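Local coordinates for uncharacterized protein (Bacteroides ovatus CL02T12C04, PDB 6PTM) that probably acts as an exo-carrageenase of glycoside hydrolase family 42, releasing small sugars from the ends of carrageenan chains, at residues A[148-152]-A[165-170]; A[195-199]-A[230-235]; A[397-401]-A[448-453]. All blocks are in the same frame, centred on the assembly; numbering follows the deposited sequence.

The three contacts follow one another along the chain. Their centres lie about 35 Å (contacts 1 and 2), 29 Å (1 and 3) and 28 Å (2 and 3) apart. Contact 1, at the surface, sits at the hairpin 162-165/168-175, in a sheet with strands 421-423, 466-471 and 503-506. Contact 2 joins the ends of strands 192-197 and 225-230 of the four-stranded parallel sheet with 288-292 and 391-394. Contact 3, its centre about 7 Å from the centre of the chain, pairs segments after strands 391-394 and 421-423. In the probable (beta/alpha)8 barrel, contact 1 thus packs the first strand's hairpin, contact 2 joins the next two strands and contact 3 packs what follows the fifth and sixth.

Contact 1. Residues A[148-152]-A[165-170]; sequences TPVVD and YEGKPV
V151 and D152 lay their backbone against one face of the Y165 ring, where the loop 148-152 meets the beta hairpin 162-165/168-175. The CA of V151 stands 4.0 Å from the ring centroid and 13° off its normal, a CH-pi contact, while D152 N comes within 3.5 Å of CE1 of Y165 over the same face. Y165 reaches this backbone because its CG is anti to its own N (chi1 -180°), which carries the ring out from the hairpin. The opposite face is covered by E166 CG, 3.6 Å above the ring plane, so the ring is held between its own neighbour and the loop. P149 CB lies at the ring edge, 4.0 Å from CD2 of Y165. Next to the ring the packing continues: CG1 of V170 rests against P149 CG at 4.0 Å and against V151 CG2 at 4.1 Å, its side chain passing alongside both and running the other way. N548 of helix 534-549 touches both P149 and V170, tying this apolar patch to the neighbouring helix.

The outer side is looser. V150 is exposed, and at the phenol end a water lying in the ring plane is hydrogen-bonded to Y165 OH and donates to V150 O at 3.2 Å. The carboxylate of D152 leads away from the hairpin to T154 OG1. On the hairpin itself, E166 and G167 form the corners of a type I' turn, closed by mutual backbone bonds between Y165 and K168. The chemistry implies a seam held mainly by ring, proline and valine packing, with the tyrosine hydroxyl linked to the loop through solvent.

Contact 2. Residues A[195-199]-A[230-235]; sequences FMTNA and NHSNFP. With EDO (1,2-ethanediol), chain B.
N230 and T197 meet where parallel neighbours 192-197 and 225-230 end, two strands joined by a beta-alpha-beta crossover through helix 210-218. The backbone link is N230 N to M196 O, 2.9 Å long.

Side-chain hydrogen bonds centre on the N230 amide. T197 OG1, anti to its backbone N (chi1 179°), lies alongside N230 and donates to OD1 at 2.7 Å from above the carbonyl plane. The same OD1 takes N233 N in plane, on a lone pair, at 3.2 Å, which makes an Asx motif. ND2 donates to S232 OG at 2.8 Å, close to the amide plane, and also to O1 of a bound ethanediol, probably from the crystallisation liquor. With a leucine in place of N230, T197 OG1 and N233 N would probably lose their shared acceptor, and the 230-233 turn would be less firmly set against the strand end.

A water accepts from N198 N and ND2 and can donate to N230 O and N233 O, although other acceptors compete for its protons. N198 ND2 also bonds N267 OD1, and H231 ND1 is held by Y256 OH.

Van der Waals contacts flank these bonds. A199 CB lies against the N233 amide group, while N198 CB nears the F234 ring and P235 CD, which in turn lies over one face of that ring. The F195 ring and N230 amide have planes 55° apart, and CZ of F195 touches N230 CB at 3.5 Å.

Contact 3. Residues A[397-401]-A[448-453]; sequences PNLWS and VEICMA. With EDO (1,2-ethanediol), chain D.
In the probable barrel fold, the single-turn helix 398-401, just after strand 391-394, packs S401 as a knob into a hole formed by V448, E449, M452 and A453 of helix 448-460. S401 CB rests 3.9 Å from V448 CG1, and its OG lies 3.6 Å from E449 CG. E449 runs extended beyond CG, crossing P397 at about a right angle and lying alongside N398. Its OE1 reaches to 3.5 Å from P397 CD and accepts from S426 N, while OE2 approaches N398 CB. A water connects the two sides, accepting from N398 N and donating to E449 OE1 at 2.8 Å, so this buried oxygen is gripped by a backbone N-H and a water. P397 CB packs on A453 CB at 3.8 Å. W400, stacked on F456, brings its CZ3 to 3.7 Å from A453 CA and meets the bent end of M452, whose chain turns at chi3 (75°) to bring its methyl to the indole. An ethanediol, probably from the crystallisation liquor, donates its O1 proton to S401 O and is also bonded to D402. The methyl, CE of M452, touches CZ3 of W400 at 3.8 Å.

Contact 1. Residues A[148-152]-A[165-170]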
loop_
_atom_site.group_PDB
_atom_site.type_symbol
_atom_site.label_atom_id
_atom_site.label_comp_id
_atom_site.label_asym_id
_atom_site.label_seq_id
_atom_site.Cartn_x
_atom_site.Cartn_y
_atom_site.Cartn_z
ATOM N N THR A 148 19.286 7.703 16.079
ATOM C CA THR A 148 18.706 6.981 14.922
ATOM C C THR A 148 19.684 5.879 14.531
ATOM O O THR A 148 20.884 6.089 14.621
ATOM C CB THR A 148 18.350 7.964 13.794
ATOM O OG1 THR A 148 17.448 7.296 12.918
ATOM C CG2 THR A 148 19.551 8.452 13.020
ATOM N N PRO A 149 19.191 4.663 14.202
ATOM C CA PRO A 149 20.070 3.514 13.963
ATOM C C PRO A 149 20.722 3.560 12.579
ATOM O O PRO A 149 20.125 4.093 11.655
ATOM C CB PRO A 149 19.149 2.317 14.052
ATOM C CG PRO A 149 17.800 2.874 13.613
ATOM C CD PRO A 149 17.766 4.296 14.144
ATOM N N VAL A 150 21.955 3.070 12.501
ATOM C CA VAL A 150 22.630 2.712 11.234
ATOM C C VAL A 150 22.271 1.240 11.041
ATOM O O VAL A 150 22.895 0.402 11.687
ATOM C CB VAL A 150 24.151 2.968 11.291
ATOM C CG1 VAL A 150 24.837 2.593 9.993
ATOM C CG2 VAL A 150 24.473 4.426 11.615
ATOM N N VAL A 151 21.241 0.968 10.231
ATOM C CA VAL A 151 20.625 -0.384 10.101
ATOM C C VAL A 151 21.548 -1.283 9.272
ATOM O O VAL A 151 21.776 -1.006 8.095
ATOM C CB VAL A 151 19.208 -0.328 9.490
ATOM C CG1 VAL A 151 18.627 -1.716 9.350
ATOM C CG2 VAL A 151 18.275 0.570 10.307
ATOM N N ASP A 152 21.967 -2.386 9.867
ATOM C CA ASP A 152 22.608 -3.498 9.143
ATOM C C ASP A 152 21.511 -4.471 8.711
ATOM O O ASP A 152 20.964 -5.209 9.545
ATOM C CB ASP A 152 23.678 -4.144 10.011
ATOM C CG ASP A 152 24.342 -5.351 9.372
ATOM O OD1 ASP A 152 23.922 -5.798 8.276
ATOM O OD2 ASP A 152 25.261 -5.854 10.009
ATOM N N TYR A 165 15.533 -4.153 14.382
ATOM C CA TYR A 165 17.009 -4.044 14.411
ATOM C C TYR A 165 17.412 -3.744 15.853
ATOM O O TYR A 165 16.996 -2.708 16.386
ATOM C CB TYR A 165 17.495 -2.958 13.450
ATOM C CG TYR A 165 18.991 -2.800 13.434
ATOM C CD1 TYR A 165 19.803 -3.819 12.952
ATOM C CD2 TYR A 165 19.605 -1.634 13.876
ATOM C CE1 TYR A 165 21.192 -3.721 12.985
ATOM C CE2 TYR A 165 20.994 -1.508 13.880
ATOM C CZ TYR A 165 21.785 -2.554 13.430
ATOM O OH TYR A 165 23.139 -2.446 13.434
ATOM N N GLU A 166 18.229 -4.616 16.464
ATOM C CA GLU A 166 18.803 -4.373 17.813
ATOM C C GLU A 166 17.665 -4.070 18.787
ATOM O O GLU A 166 17.824 -3.191 19.652
ATOM C CB GLU A 166 19.839 -3.250 17.778
ATOM C CG GLU A 166 21.048 -3.639 16.935
ATOM C CD GLU A 166 22.304 -2.804 17.084
ATOM O OE1 GLU A 166 22.210 -1.614 17.437
ATOM O OE2 GLU A 166 23.368 -3.353 16.789
ATOM N N GLY A 167 16.579 -4.814 18.657
ATOM C CA GLY A 167 15.443 -4.821 19.580
ATOM C C GLY A 167 14.494 -3.646 19.383
ATOM O O GLY A 167 13.627 -3.526 20.173
ATOM N N LYS A 168 14.633 -2.858 18.331
ATOM C CA LYS A 168 13.729 -1.731 18.079
ATOM C C LYS A 168 13.083 -1.875 16.713
ATOM O O LYS A 168 13.739 -2.331 15.770
ATOM C CB LYS A 168 14.530 -0.435 18.179
ATOM C CG LYS A 168 14.906 -0.054 19.599
ATOM C CD LYS A 168 13.655 0.356 20.329
ATOM C CE LYS A 168 13.828 0.409 21.820
ATOM N NZ LYS A 168 12.560 0.862 22.422
ATOM N N PRO A 169 11.828 -1.385 16.561
ATOM C CA PRO A 169 11.194 -1.257 15.249
ATOM C C PRO A 169 11.996 -0.292 14.363
ATOM O O PRO A 169 12.407 0.817 14.831
ATOM C CB PRO A 169 9.758 -0.746 15.507
ATOM C CG PRO A 169 9.618 -0.657 17.013
ATOM C CD PRO A 169 10.977 -0.849 17.642
ATOM N N VAL A 170 12.188 -0.708 13.104
ATOM C CA VAL A 170 12.712 0.163 12.024
ATOM C C VAL A 170 11.764 0.075 10.817
ATOM O O VAL A 170 10.897 -0.827 10.771
ATOM C CB VAL A 170 14.169 -0.166 11.650
ATOM C CG1 VAL A 170 15.106 0.084 12.815
ATOM C CG2 VAL A 170 14.340 -1.585 11.121
HETATM O O HOH W 1 23.985 -0.451 14.605
#

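Contact 2. Residues A[195-199]-A[230-235]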
loop_
_atom_site.group_PDB
_atom_site.type_symbol
_atom_site.label_atom_id
_atom_site.label_comp_id
_atom_site.label_asym_id
_atom_site.label_seq_id
_atom_site.Cartn_x
_atom_site.Cartn_y
_atom_site.Cartn_z
ATOM N N PHE A 195 14.857 -13.864 -7.932
ATOM C CA PHE A 195 13.813 -13.847 -8.987
ATOM C C PHE A 195 13.748 -15.240 -9.601
ATOM O O PHE A 195 14.788 -15.781 -9.932
ATOM C CB PHE A 195 14.170 -12.834 -10.072
ATOM C CG PHE A 195 13.255 -12.871 -11.264
ATOM C CD1 PHE A 195 13.567 -13.631 -12.385
ATOM C CD2 PHE A 195 12.078 -12.146 -11.266
ATOM C CE1 PHE A 195 12.714 -13.655 -13.478
ATOM C CE2 PHE A 195 11.237 -12.156 -12.365
ATOM C CZ PHE A 195 11.547 -12.926 -13.461
ATOM N N MET A 196 12.565 -15.798 -9.775
ATOM C CA MET A 196 12.420 -17.016 -10.602
ATOM C C MET A 196 11.102 -16.972 -11.370
ATOM O O MET A 196 10.264 -16.109 -11.082
ATOM C CB MET A 196 12.491 -18.277 -9.743
ATOM C CG MET A 196 11.476 -18.322 -8.657
ATOM S SD MET A 196 11.866 -19.795 -7.703
ATOM C CE MET A 196 10.495 -19.709 -6.551
ATOM N N THR A 197 10.970 -17.879 -12.335
ATOM C CA THR A 197 9.870 -17.943 -13.312
ATOM C C THR A 197 9.580 -19.412 -13.606
ATOM O O THR A 197 10.534 -20.255 -13.591
ATOM C CB THR A 197 10.227 -17.127 -14.564
ATOM O OG1 THR A 197 9.126 -17.283 -15.441
ATOM C CG2 THR A 197 11.504 -17.559 -15.250
ATOM N N ASN A 198 8.319 -19.724 -13.907
ATOM C CA ASN A 198 7.993 -21.090 -14.356
ATOM C C ASN A 198 8.813 -21.447 -15.609
ATOM O O ASN A 198 8.998 -22.624 -15.842
ATOM C CB ASN A 198 6.495 -21.266 -14.515
ATOM C CG ASN A 198 5.816 -21.226 -13.167
ATOM O OD1 ASN A 198 6.005 -22.116 -12.352
ATOM N ND2 ASN A 198 5.013 -20.217 -12.947
ATOM N N ALA A 199 9.313 -20.492 -16.389
ATOM C CA ALA A 199 10.155 -20.816 -17.575
ATOM C C ALA A 199 11.457 -21.485 -17.114
ATOM O O ALA A 199 12.141 -22.086 -17.957
ATOM C CB ALA A 199 10.430 -19.591 -18.418
ATOM N N ASN A 230 7.632 -14.890 -10.864
ATOM C CA ASN A 230 7.150 -14.406 -12.178
ATOM C C ASN A 230 6.135 -15.389 -12.746
ATOM O O ASN A 230 6.361 -16.611 -12.605
ATOM C CB ASN A 230 8.276 -14.255 -13.192
ATOM C CG ASN A 230 7.735 -14.147 -14.601
ATOM O OD1 ASN A 230 7.452 -15.179 -15.233
ATOM N ND2 ASN A 230 7.581 -12.905 -15.065
ATOM N N HIS A 231 5.061 -14.868 -13.345
ATOM C CA HIS A 231 3.974 -15.688 -13.945
ATOM C C HIS A 231 3.672 -15.280 -15.393
ATOM O O HIS A 231 2.712 -15.843 -15.943
ATOM C CB HIS A 231 2.726 -15.649 -13.046
ATOM C CG HIS A 231 2.930 -16.301 -11.720
ATOM N ND1 HIS A 231 2.967 -17.663 -11.579
ATOM C CD2 HIS A 231 3.135 -15.782 -10.484
ATOM C CE1 HIS A 231 3.175 -17.961 -10.299
ATOM N NE2 HIS A 231 3.274 -16.819 -9.602
ATOM N N SER A 232 4.397 -14.327 -15.987
ATOM C CA SER A 232 4.151 -13.874 -17.383
ATOM C C SER A 232 4.817 -14.807 -18.397
ATOM O O SER A 232 4.402 -14.790 -19.538
ATOM C CB SER A 232 4.608 -12.472 -17.591
ATOM O OG SER A 232 5.987 -12.375 -17.363
ATOM N N ASN A 233 5.798 -15.593 -17.971
ATOM C CA ASN A 233 6.677 -16.380 -18.865
ATOM C C ASN A 233 6.471 -17.851 -18.511
ATOM O O ASN A 233 7.071 -18.320 -17.533
ATOM C CB ASN A 233 8.135 -15.907 -18.738
ATOM C CG ASN A 233 9.055 -16.535 -19.774
ATOM O OD1 ASN A 233 8.622 -17.355 -20.595
ATOM N ND2 ASN A 233 10.341 -16.189 -19.731
ATOM N N PHE A 234 5.622 -18.550 -19.257
ATOM C CA PHE A 234 5.315 -19.967 -18.997
ATOM C C PHE A 234 6.114 -20.802 -19.996
ATOM O O PHE A 234 6.229 -20.424 -21.156
ATOM C CB PHE A 234 3.801 -20.124 -19.026
ATOM C CG PHE A 234 3.364 -21.465 -18.537
ATOM C CD1 PHE A 234 3.349 -21.744 -17.179
ATOM C CD2 PHE A 234 2.976 -22.451 -19.425
ATOM C CE1 PHE A 234 2.958 -22.989 -16.727
ATOM C CE2 PHE A 234 2.603 -23.702 -18.957
ATOM C CZ PHE A 234 2.574 -23.958 -17.618
ATOM N N PRO A 235 6.743 -21.931 -19.602
ATOM C CA PRO A 235 7.717 -22.585 -20.490
ATOM C C PRO A 235 7.117 -23.137 -21.803
ATOM O O PRO A 235 6.047 -23.751 -21.774
ATOM C CB PRO A 235 8.300 -23.711 -19.630
ATOM C CG PRO A 235 7.226 -23.972 -18.590
ATOM C CD PRO A 235 6.596 -22.613 -18.319
HETATM C C1 EDO B . 7.894 -9.287 -13.863
HETATM O O1 EDO B . 8.505 -10.568 -13.795
HETATM C C2 EDO B . 6.427 -9.445 -13.688
HETATM O O2 EDO B . 5.787 -10.238 -14.694
HETATM O O HOH W 2 6.175 -18.187 -14.931
#

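Contact 3. Residues A[397-401]-A[448-453]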
loop_
_atom_site.group_PDB
_atom_site.type_symbol
_atom_site.label_atom_id
_atom_site.label_comp_id
_atom_site.label_asym_id
_atom_site.label_seq_id
_atom_site.Cartn_x
_atom_site.Cartn_y
_atom_site.Cartn_z
ATOM N N PRO A 397 -4.013 -1.889 -4.650
ATOM C CA PRO A 397 -5.094 -1.603 -3.707
ATOM C C PRO A 397 -6.374 -1.051 -4.339
ATOM O O PRO A 397 -7.397 -1.201 -3.731
ATOM C CB PRO A 397 -4.488 -0.549 -2.792
ATOM C CG PRO A 397 -3.017 -0.861 -2.837
ATOM C CD PRO A 397 -2.758 -1.232 -4.281
ATOM N N ASN A 398 -6.287 -0.401 -5.500
ATOM C CA ASN A 398 -7.468 0.198 -6.190
ATOM C C ASN A 398 -8.412 -0.932 -6.668
ATOM O O ASN A 398 -9.582 -0.623 -6.905
ATOM C CB ASN A 398 -7.095 1.253 -7.267
ATOM C CG ASN A 398 -6.384 0.760 -8.509
ATOM O OD1 ASN A 398 -6.088 -0.417 -8.670
ATOM N ND2 ASN A 398 -6.185 1.652 -9.463
ATOM N N LEU A 399 -7.988 -2.198 -6.705
ATOM C CA LEU A 399 -8.926 -3.313 -7.006
ATOM C C LEU A 399 -9.899 -3.522 -5.835
ATOM O O LEU A 399 -10.903 -4.172 -6.032
ATOM C CB LEU A 399 -8.158 -4.579 -7.370
ATOM C CG LEU A 399 -7.344 -4.533 -8.655
ATOM C CD1 LEU A 399 -6.652 -5.854 -8.903
ATOM C CD2 LEU A 399 -8.237 -4.183 -9.833
ATOM N N TRP A 400 -9.636 -2.926 -4.672
ATOM C CA TRP A 400 -10.614 -2.772 -3.567
ATOM C C TRP A 400 -11.078 -1.318 -3.407
ATOM O O TRP A 400 -12.286 -1.139 -3.180
ATOM C CB TRP A 400 -10.036 -3.269 -2.250
ATOM C CG TRP A 400 -10.981 -3.117 -1.112
ATOM C CD1 TRP A 400 -11.920 -4.007 -0.690
ATOM C CD2 TRP A 400 -11.041 -2.010 -0.199
ATOM N NE1 TRP A 400 -12.580 -3.516 0.408
ATOM C CE2 TRP A 400 -12.061 -2.289 0.726
ATOM C CE3 TRP A 400 -10.354 -0.801 -0.092
ATOM C CZ2 TRP A 400 -12.427 -1.400 1.730
ATOM C CZ3 TRP A 400 -10.674 0.063 0.933
ATOM C CH2 TRP A 400 -11.714 -0.229 1.815
ATOM N N SER A 401 -10.182 -0.319 -3.468
ATOM C CA SER A 401 -10.573 1.080 -3.129
ATOM C C SER A 401 -11.410 1.695 -4.270
ATOM O O SER A 401 -12.173 2.613 -3.972
ATOM C CB SER A 401 -9.375 1.943 -2.756
ATOM O OG SER A 401 -8.394 1.963 -3.787
ATOM N N VAL A 448 -6.229 7.901 -1.234
ATOM C CA VAL A 448 -7.281 6.892 -0.906
ATOM C C VAL A 448 -6.620 5.521 -0.648
ATOM O O VAL A 448 -7.040 4.848 0.309
ATOM C CB VAL A 448 -8.392 6.814 -1.982
ATOM C CG1 VAL A 448 -9.358 5.693 -1.690
ATOM C CG2 VAL A 448 -9.192 8.104 -2.064
ATOM N N GLU A 449 -5.632 5.115 -1.450
ATOM C CA GLU A 449 -4.964 3.800 -1.254
ATOM C C GLU A 449 -4.154 3.780 0.060
ATOM O O GLU A 449 -4.346 2.821 0.864
ATOM C CB GLU A 449 -4.138 3.464 -2.480
ATOM C CG GLU A 449 -5.003 3.265 -3.699
ATOM C CD GLU A 449 -4.213 2.930 -4.946
ATOM O OE1 GLU A 449 -3.174 2.219 -4.836
ATOM O OE2 GLU A 449 -4.629 3.411 -5.997
ATOM N N ILE A 450 -3.270 4.758 0.309
ATOM C CA ILE A 450 -2.379 4.722 1.513
ATOM C C ILE A 450 -3.143 5.045 2.811
ATOM O O ILE A 450 -2.585 4.772 3.888
ATOM C CB ILE A 450 -1.156 5.629 1.340
ATOM C CG1 ILE A 450 -1.511 7.097 1.107
ATOM C CG2 ILE A 450 -0.235 5.088 0.249
ATOM C CD1 ILE A 450 -0.287 8.006 1.172
ATOM N N CYS A 451 -4.328 5.662 2.750
ATOM C CA CYS A 451 -5.177 5.891 3.943
ATOM C C CYS A 451 -6.260 4.798 4.030
ATOM O O CYS A 451 -6.161 3.910 4.878
ATOM C CB CYS A 451 -5.765 7.289 3.958
ATOM S SG CYS A 451 -4.502 8.572 4.198
ATOM N N MET A 452 -7.220 4.794 3.121
ATOM C CA MET A 452 -8.426 3.934 3.258
ATOM C C MET A 452 -8.095 2.472 2.964
ATOM O O MET A 452 -8.478 1.663 3.783
ATOM C CB MET A 452 -9.576 4.376 2.364
ATOM C CG MET A 452 -10.846 3.714 2.786
ATOM S SD MET A 452 -12.274 4.349 1.876
ATOM C CE MET A 452 -12.058 3.556 0.284
ATOM N N ALA A 453 -7.381 2.130 1.892
ATOM C CA ALA A 453 -7.058 0.702 1.608
ATOM C C ALA A 453 -6.119 0.124 2.698
ATOM O O ALA A 453 -6.338 -1.019 3.133
ATOM C CB ALA A 453 -6.479 0.543 0.229
HETATM C C1 EDO D . -13.939 5.895 -4.784
HETATM O O1 EDO D . -12.744 5.376 -4.215
HETATM C C2 EDO D . -14.264 5.264 -6.058
HETATM O O2 EDO D . -13.133 5.152 -6.898
HETATM O O HOH W 3 -3.775 0.468 -6.945
#